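Local coordinates for protein anaphase-promoting complex subunit CUT9 (Schizosaccharomyces pombe, PDB 2XPI) that serves as a TPR-repeat subunit of the anaphase-promoting complex, the E3 ubiquitin ligase that controls progression through mitosis and G1, at residues I457-Y468 and L477-K488; D119-Y127 and A134-K142. One frame throughout, in Å; residues are numbered along the deposited sequence.

Contact 1 (I457-Y468 and L477-K488)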
loop_
_atom_site.group_PDB
_atom_site.type_symbol
_atom_site.label_atom_id
_atom_site.label_comp_id
_atom_site.label_asym_id
_atom_site.label_seq_id
_atom_site.Cartn_x
_atom_site.Cartn_y
_atom_site.Cartn_z
ATOM N N ILE A 457 37.485 -23.332 -29.567
ATOM C CA ILE A 457 36.751 -24.462 -30.120
ATOM C C ILE A 457 36.615 -25.586 -29.103
ATOM O O ILE A 457 35.613 -26.283 -29.086
ATOM C CB ILE A 457 37.456 -25.034 -31.380
ATOM C CG1 ILE A 457 38.684 -24.190 -31.745
ATOM C CG2 ILE A 457 36.490 -25.130 -32.548
ATOM C CD1 ILE A 457 39.861 -24.330 -30.769
ATOM N N LEU A 458 37.625 -25.789 -28.268
ATOM C CA LEU A 458 37.514 -26.856 -27.283
ATOM C C LEU A 458 36.371 -26.506 -26.342
ATOM O O LEU A 458 35.489 -27.322 -26.068
ATOM C CB LEU A 458 38.818 -27.067 -26.510
ATOM C CG LEU A 458 38.704 -28.002 -25.291
ATOM C CD1 LEU A 458 39.451 -29.343 -25.468
ATOM C CD2 LEU A 458 39.149 -27.303 -23.999
ATOM N N LEU A 459 36.386 -25.266 -25.873
ATOM C CA LEU A 459 35.399 -24.801 -24.922
ATOM C C LEU A 459 34.021 -24.770 -25.579
ATOM O O LEU A 459 33.039 -25.247 -25.003
ATOM C CB LEU A 459 35.789 -23.422 -24.414
ATOM C CG LEU A 459 35.288 -23.081 -23.020
ATOM C CD1 LEU A 459 35.765 -24.137 -22.048
ATOM C CD2 LEU A 459 35.762 -21.698 -22.599
ATOM N N ALA A 460 33.963 -24.220 -26.790
ATOM C CA ALA A 460 32.719 -24.106 -27.525
ATOM C C ALA A 460 32.117 -25.486 -27.725
ATOM O O ALA A 460 30.906 -25.658 -27.718
ATOM C CB ALA A 460 32.956 -23.423 -28.874
ATOM N N ASN A 461 32.965 -26.479 -27.899
ATOM C CA ASN A 461 32.488 -27.832 -28.080
ATOM C C ASN A 461 32.002 -28.435 -26.761
ATOM O O ASN A 461 31.032 -29.181 -26.741
ATOM C CB ASN A 461 33.585 -28.703 -28.692
ATOM C CG ASN A 461 33.103 -30.094 -29.005
ATOM O OD1 ASN A 461 32.072 -30.267 -29.648
ATOM N ND2 ASN A 461 33.840 -31.098 -28.546
ATOM N N GLU A 462 32.678 -28.125 -25.662
ATOM C CA GLU A 462 32.202 -28.560 -24.352
ATOM C C GLU A 462 30.754 -28.114 -24.146
ATOM O O GLU A 462 29.869 -28.928 -23.905
ATOM C CB GLU A 462 33.055 -27.950 -23.250
ATOM C CG GLU A 462 34.461 -28.468 -23.190
ATOM C CD GLU A 462 34.579 -29.577 -22.197
ATOM O OE1 GLU A 462 35.610 -29.657 -21.508
ATOM O OE2 GLU A 462 33.617 -30.360 -22.088
ATOM N N TYR A 463 30.522 -26.808 -24.241
ATOM C CA TYR A 463 29.189 -26.270 -24.086
ATOM C C TYR A 463 28.188 -26.861 -25.099
ATOM O O TYR A 463 27.041 -27.143 -24.755
ATOM C CB TYR A 463 29.226 -24.752 -24.209
ATOM C CG TYR A 463 29.805 -24.006 -23.026
ATOM C CD1 TYR A 463 29.155 -23.984 -21.790
ATOM C CD2 TYR A 463 30.972 -23.281 -23.155
ATOM C CE1 TYR A 463 29.671 -23.266 -20.714
ATOM C CE2 TYR A 463 31.502 -22.571 -22.094
ATOM C CZ TYR A 463 30.845 -22.559 -20.879
ATOM O OH TYR A 463 31.396 -21.834 -19.841
ATOM N N LEU A 464 28.607 -27.068 -26.344
ATOM C CA LEU A 464 27.677 -27.597 -27.337
ATOM C C LEU A 464 27.273 -29.059 -27.093
ATOM O O LEU A 464 26.102 -29.408 -27.234
ATOM C CB LEU A 464 28.198 -27.379 -28.762
ATOM C CG LEU A 464 28.208 -25.915 -29.230
ATOM C CD1 LEU A 464 28.875 -25.795 -30.573
ATOM C CD2 LEU A 464 26.831 -25.322 -29.287
ATOM N N GLN A 465 28.223 -29.913 -26.726
ATOM C CA GLN A 465 27.885 -31.289 -26.325
ATOM C C GLN A 465 26.948 -31.266 -25.119
ATOM O O GLN A 465 26.039 -32.085 -24.999
ATOM C CB GLN A 465 29.143 -32.105 -25.994
ATOM C CG GLN A 465 30.045 -32.361 -27.189
ATOM C CD GLN A 465 29.325 -33.100 -28.311
ATOM O OE1 GLN A 465 28.496 -33.987 -28.055
ATOM N NE2 GLN A 465 29.650 -32.751 -29.565
ATOM N N SER A 466 27.176 -30.308 -24.228
ATOM C CA SER A 466 26.293 -30.096 -23.097
ATOM C C SER A 466 24.852 -29.762 -23.491
ATOM O O SER A 466 23.957 -30.433 -23.001
ATOM C CB SER A 466 26.870 -29.065 -22.130
ATOM O OG SER A 466 27.970 -29.612 -21.418
ATOM N N SER A 467 24.597 -28.771 -24.359
ATOM C CA SER A 467 23.202 -28.562 -24.774
ATOM C C SER A 467 22.641 -29.800 -25.438
ATOM O O SER A 467 21.497 -30.191 -25.188
ATOM C CB SER A 467 22.960 -27.342 -25.676
ATOM O OG SER A 467 24.161 -26.724 -26.072
ATOM N N TYR A 468 23.438 -30.421 -26.294
ATOM C CA TYR A 468 22.946 -31.575 -27.034
ATOM C C TYR A 468 22.495 -32.695 -26.080
ATOM O O TYR A 468 21.533 -33.400 -26.363
ATOM C CB TYR A 468 24.017 -32.082 -28.000
ATOM C CG TYR A 468 23.543 -33.158 -28.942
ATOM C CD1 TYR A 468 23.812 -34.505 -28.690
ATOM C CD2 TYR A 468 22.833 -32.827 -30.098
ATOM C CE1 TYR A 468 23.381 -35.501 -29.567
ATOM C CE2 TYR A 468 22.402 -33.802 -30.977
ATOM C CZ TYR A 468 22.676 -35.142 -30.712
ATOM O OH TYR A 468 22.230 -36.106 -31.595
ATOM N N LEU A 477 21.361 -25.646 -32.918
ATOM C CA LEU A 477 22.386 -26.386 -32.225
ATOM C C LEU A 477 23.121 -27.278 -33.197
ATOM O O LEU A 477 24.337 -27.434 -33.100
ATOM C CB LEU A 477 21.733 -27.250 -31.153
ATOM C CG LEU A 477 22.602 -28.288 -30.455
ATOM C CD1 LEU A 477 23.677 -27.626 -29.621
ATOM C CD2 LEU A 477 21.714 -29.145 -29.594
ATOM N N LEU A 478 22.381 -27.879 -34.130
ATOM C CA LEU A 478 22.990 -28.737 -35.148
ATOM C C LEU A 478 23.832 -27.899 -36.091
ATOM O O LEU A 478 24.898 -28.312 -36.525
ATOM C CB LEU A 478 21.932 -29.531 -35.914
ATOM C CG LEU A 478 21.149 -30.536 -35.061
ATOM C CD1 LEU A 478 20.012 -31.139 -35.858
ATOM C CD2 LEU A 478 22.060 -31.626 -34.515
ATOM N N ASN A 479 23.358 -26.705 -36.400
ATOM C CA ASN A 479 24.192 -25.786 -37.143
ATOM C C ASN A 479 25.499 -25.499 -36.408
ATOM O O ASN A 479 26.560 -25.576 -36.985
ATOM C CB ASN A 479 23.464 -24.479 -37.469
ATOM C CG ASN A 479 24.348 -23.514 -38.234
ATOM O OD1 ASN A 479 25.101 -22.745 -37.644
ATOM N ND2 ASN A 479 24.294 -23.581 -39.549
ATOM N N GLU A 480 25.419 -25.181 -35.122
ATOM C CA GLU A 480 26.620 -24.855 -34.360
ATOM C C GLU A 480 27.581 -26.044 -34.218
ATOM O O GLU A 480 28.793 -25.879 -34.286
ATOM C CB GLU A 480 26.256 -24.267 -32.996
ATOM C CG GLU A 480 25.325 -23.075 -33.073
ATOM C CD GLU A 480 25.867 -21.945 -33.944
ATOM O OE1 GLU A 480 27.060 -21.606 -33.800
ATOM O OE2 GLU A 480 25.103 -21.387 -34.774
ATOM N N LEU A 481 27.053 -27.238 -34.009
ATOM C CA LEU A 481 27.899 -28.420 -33.980
ATOM C C LEU A 481 28.580 -28.624 -35.338
ATOM O O LEU A 481 29.687 -29.165 -35.418
ATOM C CB LEU A 481 27.068 -29.650 -33.639
ATOM C CG LEU A 481 26.762 -29.849 -32.165
ATOM C CD1 LEU A 481 25.591 -30.814 -32.001
ATOM C CD2 LEU A 481 28.019 -30.341 -31.454
ATOM N N GLY A 482 27.910 -28.175 -36.399
ATOM C CA GLY A 482 28.409 -28.335 -37.752
ATOM C C GLY A 482 29.518 -27.356 -38.076
ATOM O O GLY A 482 30.465 -27.699 -38.769
ATOM N N VAL A 483 29.400 -26.135 -37.570
ATOM C CA VAL A 483 30.445 -25.137 -37.732
ATOM C C VAL A 483 31.719 -25.544 -36.982
ATOM O O VAL A 483 32.819 -25.092 -37.293
ATOM C CB VAL A 483 29.974 -23.760 -37.247
ATOM C CG1 VAL A 483 31.139 -22.784 -37.195
ATOM C CG2 VAL A 483 28.891 -23.240 -38.169
ATOM N N VAL A 484 31.556 -26.419 -36.002
ATOM C CA VAL A 484 32.663 -26.872 -35.183
ATOM C C VAL A 484 33.359 -28.022 -35.889
ATOM O O VAL A 484 34.577 -28.053 -35.975
ATOM C CB VAL A 484 32.172 -27.256 -33.747
ATOM C CG1 VAL A 484 32.968 -28.394 -33.150
ATOM C CG2 VAL A 484 32.204 -26.041 -32.847
ATOM N N ALA A 485 32.588 -28.960 -36.420
ATOM C CA ALA A 485 33.179 -30.057 -37.169
ATOM C C ALA A 485 33.903 -29.511 -38.388
ATOM O O ALA A 485 34.921 -30.026 -38.784
ATOM C CB ALA A 485 32.118 -31.038 -37.586
ATOM N N PHE A 486 33.363 -28.458 -38.983
ATOM C CA PHE A 486 33.981 -27.819 -40.129
ATOM C C PHE A 486 35.253 -27.082 -39.713
ATOM O O PHE A 486 36.194 -26.978 -40.489
ATOM C CB PHE A 486 32.979 -26.864 -40.795
ATOM C CG PHE A 486 33.552 -26.055 -41.931
ATOM C CD1 PHE A 486 34.285 -24.904 -41.684
ATOM C CD2 PHE A 486 33.336 -26.426 -43.243
ATOM C CE1 PHE A 486 34.817 -24.146 -42.731
ATOM C CE2 PHE A 486 33.859 -25.672 -44.300
ATOM C CZ PHE A 486 34.598 -24.529 -44.033
ATOM N N ASN A 487 35.289 -26.578 -38.488
ATOM C CA ASN A 487 36.464 -25.863 -38.005
ATOM C C ASN A 487 37.618 -26.785 -37.628
ATOM O O ASN A 487 38.775 -26.467 -37.892
ATOM C CB ASN A 487 36.101 -24.897 -36.883
ATOM C CG ASN A 487 35.529 -23.612 -37.417
ATOM O OD1 ASN A 487 35.960 -23.122 -38.459
ATOM N ND2 ASN A 487 34.539 -23.067 -36.728
ATOM N N LYS A 488 37.303 -27.932 -37.034
ATOM C CA LYS A 488 38.202 -29.073 -37.131
ATOM C C LYS A 488 38.144 -29.373 -38.625
ATOM O O LYS A 488 37.546 -28.609 -39.378
ATOM C CB LYS A 488 37.663 -30.237 -36.303
ATOM C CG LYS A 488 36.828 -29.775 -35.114
ATOM C CD LYS A 488 36.954 -30.695 -33.900
ATOM C CE LYS A 488 36.189 -30.140 -32.693
ATOM N NZ LYS A 488 36.483 -30.866 -31.415
#

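Contact 2 (D119-Y127 and A134-K142)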
loop_
_atom_site.group_PDB
_atom_site.type_symbol
_atom_site.label_atom_id
_atom_site.label_comp_id
_atom_site.label_asym_id
_atom_site.label_seq_id
_atom_site.Cartn_x
_atom_site.Cartn_y
_atom_site.Cartn_z
ATOM N N ASP A 119 -8.762 -13.360 19.315
ATOM C CA ASP A 119 -9.261 -12.020 19.058
ATOM C C ASP A 119 -8.135 -11.028 18.817
ATOM O O ASP A 119 -8.258 -10.148 17.969
ATOM C CB ASP A 119 -10.219 -11.584 20.168
ATOM C CG ASP A 119 -11.482 -12.408 20.164
ATOM O OD1 ASP A 119 -11.871 -12.848 19.056
ATOM O OD2 ASP A 119 -12.064 -12.649 21.245
ATOM N N ALA A 120 -7.038 -11.189 19.548
ATOM C CA ALA A 120 -5.822 -10.424 19.297
ATOM C C ALA A 120 -5.319 -10.688 17.883
ATOM O O ALA A 120 -4.892 -9.769 17.183
ATOM C CB ALA A 120 -4.754 -10.798 20.295
ATOM N N PHE A 121 -5.349 -11.946 17.464
ATOM C CA PHE A 121 -4.938 -12.280 16.113
ATOM C C PHE A 121 -5.743 -11.509 15.069
ATOM O O PHE A 121 -5.190 -10.850 14.187
ATOM C CB PHE A 121 -5.112 -13.773 15.844
ATOM C CG PHE A 121 -4.967 -14.133 14.400
ATOM C CD1 PHE A 121 -3.706 -14.209 13.812
ATOM C CD2 PHE A 121 -6.083 -14.364 13.614
ATOM C CE1 PHE A 121 -3.559 -14.532 12.457
ATOM C CE2 PHE A 121 -5.951 -14.685 12.248
ATOM C CZ PHE A 121 -4.682 -14.763 11.673
ATOM N N TRP A 122 -7.060 -11.614 15.168
ATOM C CA TRP A 122 -7.935 -11.041 14.158
ATOM C C TRP A 122 -7.868 -9.523 14.147
ATOM O O TRP A 122 -7.995 -8.898 13.082
ATOM C CB TRP A 122 -9.364 -11.553 14.339
ATOM C CG TRP A 122 -9.517 -12.968 13.857
ATOM C CD1 TRP A 122 -9.791 -14.083 14.614
ATOM C CD2 TRP A 122 -9.356 -13.426 12.512
ATOM N NE1 TRP A 122 -9.839 -15.193 13.811
ATOM C CE2 TRP A 122 -9.574 -14.817 12.515
ATOM C CE3 TRP A 122 -9.051 -12.791 11.299
ATOM C CZ2 TRP A 122 -9.505 -15.590 11.346
ATOM C CZ3 TRP A 122 -8.980 -13.569 10.131
ATOM C CH2 TRP A 122 -9.205 -14.949 10.171
ATOM N N LEU A 123 -7.639 -8.937 15.323
ATOM C CA LEU A 123 -7.471 -7.490 15.429
ATOM C C LEU A 123 -6.164 -7.109 14.745
ATOM O O LEU A 123 -6.104 -6.157 13.960
ATOM C CB LEU A 123 -7.426 -7.064 16.889
ATOM C CG LEU A 123 -7.891 -5.650 17.243
ATOM C CD1 LEU A 123 -7.049 -5.038 18.363
ATOM C CD2 LEU A 123 -7.954 -4.721 16.041
ATOM N N ALA A 124 -5.113 -7.864 15.060
ATOM C CA ALA A 124 -3.816 -7.707 14.412
ATOM C C ALA A 124 -3.934 -7.771 12.884
ATOM O O ALA A 124 -3.279 -6.997 12.179
ATOM C CB ALA A 124 -2.848 -8.762 14.923
ATOM N N GLN A 125 -4.771 -8.681 12.384
ATOM C CA GLN A 125 -5.011 -8.838 10.949
ATOM C C GLN A 125 -5.462 -7.546 10.311
ATOM O O GLN A 125 -4.987 -7.160 9.232
ATOM C CB GLN A 125 -6.105 -9.862 10.708
ATOM C CG GLN A 125 -5.609 -11.248 10.424
ATOM C CD GLN A 125 -5.047 -11.348 9.040
ATOM O OE1 GLN A 125 -5.671 -11.909 8.142
ATOM N NE2 GLN A 125 -3.872 -10.778 8.846
ATOM N N VAL A 126 -6.398 -6.883 10.984
ATOM C CA VAL A 126 -6.948 -5.633 10.492
ATOM C C VAL A 126 -5.809 -4.626 10.333
ATOM O O VAL A 126 -5.669 -3.975 9.287
ATOM C CB VAL A 126 -8.085 -5.095 11.434
ATOM C CG1 VAL A 126 -8.611 -3.768 10.948
ATOM C CG2 VAL A 126 -9.229 -6.116 11.558
ATOM N N TYR A 127 -4.974 -4.504 11.353
ATOM C CA TYR A 127 -3.866 -3.561 11.279
ATOM C C TYR A 127 -2.950 -3.862 10.104
ATOM O O TYR A 127 -2.419 -2.947 9.491
ATOM C CB TYR A 127 -3.048 -3.560 12.571
ATOM C CG TYR A 127 -3.803 -3.082 13.785
ATOM C CD1 TYR A 127 -4.993 -2.366 13.649
ATOM C CD2 TYR A 127 -3.334 -3.341 15.061
ATOM C CE1 TYR A 127 -5.703 -1.927 14.761
ATOM C CE2 TYR A 127 -4.025 -2.912 16.172
ATOM C CZ TYR A 127 -5.212 -2.204 16.015
ATOM O OH TYR A 127 -5.893 -1.755 17.118
ATOM N N ALA A 134 3.991 -2.183 12.483
ATOM C CA ALA A 134 4.486 -1.929 13.833
ATOM C C ALA A 134 3.339 -2.116 14.835
ATOM O O ALA A 134 3.505 -2.761 15.872
ATOM C CB ALA A 134 5.066 -0.532 13.945
ATOM N N ARG A 135 2.170 -1.570 14.517
ATOM C CA ARG A 135 1.052 -1.644 15.449
ATOM C C ARG A 135 0.569 -3.068 15.752
ATOM O O ARG A 135 0.388 -3.417 16.918
ATOM C CB ARG A 135 -0.118 -0.775 15.002
ATOM C CG ARG A 135 -1.167 -0.684 16.079
ATOM C CD ARG A 135 -2.301 0.203 15.672
ATOM N NE ARG A 135 -2.915 0.830 16.824
ATOM C CZ ARG A 135 -4.114 1.388 16.789
ATOM N NH1 ARG A 135 -4.794 1.364 15.656
ATOM N NH2 ARG A 135 -4.632 1.960 17.870
ATOM N N ALA A 136 0.332 -3.874 14.718
ATOM C CA ALA A 136 0.040 -5.295 14.917
ATOM C C ALA A 136 1.168 -5.970 15.693
ATOM O O ALA A 136 0.921 -6.722 16.637
ATOM C CB ALA A 136 -0.166 -6.004 13.581
ATOM N N LYS A 137 2.409 -5.721 15.290
ATOM C CA LYS A 137 3.530 -6.354 15.968
ATOM C C LYS A 137 3.404 -6.065 17.450
ATOM O O LYS A 137 3.428 -6.990 18.269
ATOM C CB LYS A 137 4.886 -5.866 15.434
ATOM C CG LYS A 137 6.089 -6.535 16.088
ATOM C CD LYS A 137 7.175 -5.505 16.496
ATOM C CE LYS A 137 6.920 -4.850 17.873
ATOM N NZ LYS A 137 6.326 -3.455 17.851
ATOM N N CYS A 138 3.238 -4.791 17.804
ATOM C CA CYS A 138 3.193 -4.442 19.216
ATOM C C CYS A 138 2.040 -5.187 19.891
ATOM O O CYS A 138 2.212 -5.798 20.937
ATOM C CB CYS A 138 3.131 -2.926 19.440
ATOM S SG CYS A 138 3.541 -2.347 21.203
ATOM N N LEU A 139 0.865 -5.169 19.283
ATOM C CA LEU A 139 -0.289 -5.773 19.918
ATOM C C LEU A 139 -0.035 -7.262 20.234
ATOM O O LEU A 139 -0.376 -7.749 21.313
ATOM C CB LEU A 139 -1.502 -5.587 19.023
ATOM C CG LEU A 139 -2.780 -6.272 19.479
ATOM C CD1 LEU A 139 -3.421 -5.459 20.591
ATOM C CD2 LEU A 139 -3.731 -6.434 18.309
ATOM N N LEU A 140 0.581 -7.973 19.290
ATOM C CA LEU A 140 0.862 -9.397 19.448
ATOM C C LEU A 140 2.052 -9.664 20.379
ATOM O O LEU A 140 2.246 -10.784 20.843
ATOM C CB LEU A 140 1.108 -10.035 18.074
ATOM C CG LEU A 140 -0.050 -10.043 17.080
ATOM C CD1 LEU A 140 0.391 -10.673 15.784
ATOM C CD2 LEU A 140 -1.257 -10.782 17.651
ATOM N N THR A 141 2.846 -8.633 20.642
ATOM C CA THR A 141 3.990 -8.732 21.543
ATOM C C THR A 141 3.594 -8.490 22.999
ATOM O O THR A 141 4.047 -9.186 23.906
ATOM C CB THR A 141 5.076 -7.706 21.164
ATOM O OG1 THR A 141 5.743 -8.134 19.971
ATOM C CG2 THR A 141 6.097 -7.572 22.278
ATOM N N LYS A 142 2.742 -7.491 23.199
ATOM C CA LYS A 142 2.352 -7.024 24.525
ATOM C C LYS A 142 2.219 -8.134 25.570
ATOM O O LYS A 142 2.929 -8.133 26.580
ATOM C CB LYS A 142 1.046 -6.216 24.443
#

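Contact 1 (I457-Y468 and L477-K488)
Ser467 OG meets Leu477 CD1 across the interface and is itself bonded to Tyr463 O at 3.2 Å. That carbonyl oxygen also takes the helical bond from Ser467 N, so two donors of one residue grip it. The hydroxyl is thereby satisfied within its own helix. No hydrogen bond joins 457-468 to 477-488, and apolar side chains carry the contact.

Leu464 is the knob, set in a hole made by Leu477, Glu480, Leu481 and Val484. CG lies anti to the carbonyl carbon (chi1 -70°), and the two methyls take different partners. Leu464 CD1 rests on Glu480 O at 3.7 Å and also reaches Val484 CG2. Leu464 CD2 lies 3.9 Å from Leu477 CD1, the two leucine side chains lying alongside, pointed oppositely. Cut back to an alanine, this position would probably leave a gap among the four residues and take from Leu477 CD1 and Val484 CG2 the methyls they rest on.

Tyr468 closes one end. Leu477 CD2 comes to the edge of its ring, 3.9 Å from Tyr468 CD2, while Leu481 CD1 approaches obliquely. Leu481 CD2 lies 3.5 Å from Gln465 NE2. This amide makes a weak bond to Asn461 OD1. The Glu480 carboxylate turns out of the contact, and OE1 is hydrogen-bonded to a polar side chain on the chain of another protein.

The axes approach to 10.3 Å with their directions 147° apart. Helix 457-470 closes TPR 11 and helix 475-487 opens TPR 12, so this is the inter-repeat packing of a TPR superhelix, in the region that binds hcn1.

Contact 2 (D119-Y127 and A134-K142)
Ala124 and Ala136 bring the two helices together, their CA atoms 4.6 Å apart where nearly antiparallel axes (167°) approach to 8.4 Å. Small side chains permit this closeness. Ala136 CB lies 3.6 Å from Ala124 O, and the two CB atoms also touch.

Beside this pair, Leu139 fits as a knob among Ala120, Leu123, Ala124 and Tyr127. Its CD2 methyl does the work: Leu139 CD2 meets Leu123 CD1 at 3.6 Å and also lies against Ala120 O. Leu140 CD2 packs on Ala124 CB at 3.7 Å.

Tyr127 and Arg135 finish the contact. The arginine chain is extended, with CG anti to the backbone N (chi1 -171°), and this carries it across the tyrosine ring. Arg135 CD sits over one face, 3.7 Å from the centroid of the Tyr127 ring, as a CH-pi contact. Farther out the guanidinium lies flat over the hydroxyl end of the tyrosine, planes 16° apart, with Tyr127 OH over its centre. Leu123 O lies over the opposite face of the ring, offset toward the rim, so the ring has backbone on one side and the arginine on the other. Tyr127 OH is hydrogen-bonded to Glu108, which fixes the far end of the ring. Arg135 NH2 has a long, weak ion pair with Asp335 of the second subunit.

The two helices form the hairpin of TPR 2. The preceding helix 100-114 puts Leu111 on Leu139, whose side chain is also about 4 Å from a bound gold(I) cyanide ion. The following helix 150-162 packs against both helices, with Leu155 on Ala124 and Cys159 on Ala136.

Both contacts pair helices of the TPR array running in roughly opposite directions, more obliquely in contact 1. Contact 2 lies within one repeat; contact 1 joins two successive repeats. They share no helix, lie on opposite sides of the chain's centre, and their nearest atoms are about 46 Å apart. Contact 2 is buried, closely spaced through alanines, and adds an arginine guanidinium stacked on a tyrosine. Contact 1 is only partly buried, with wider spacing filled by leucine and valine, and asparagine, glutamine and lysine side chains among its touching residues. Residues of contact 2 meet the second copy of this protein, in the repeats that mediate homodimerization, whereas residues of contact 1 meet the chain of another protein.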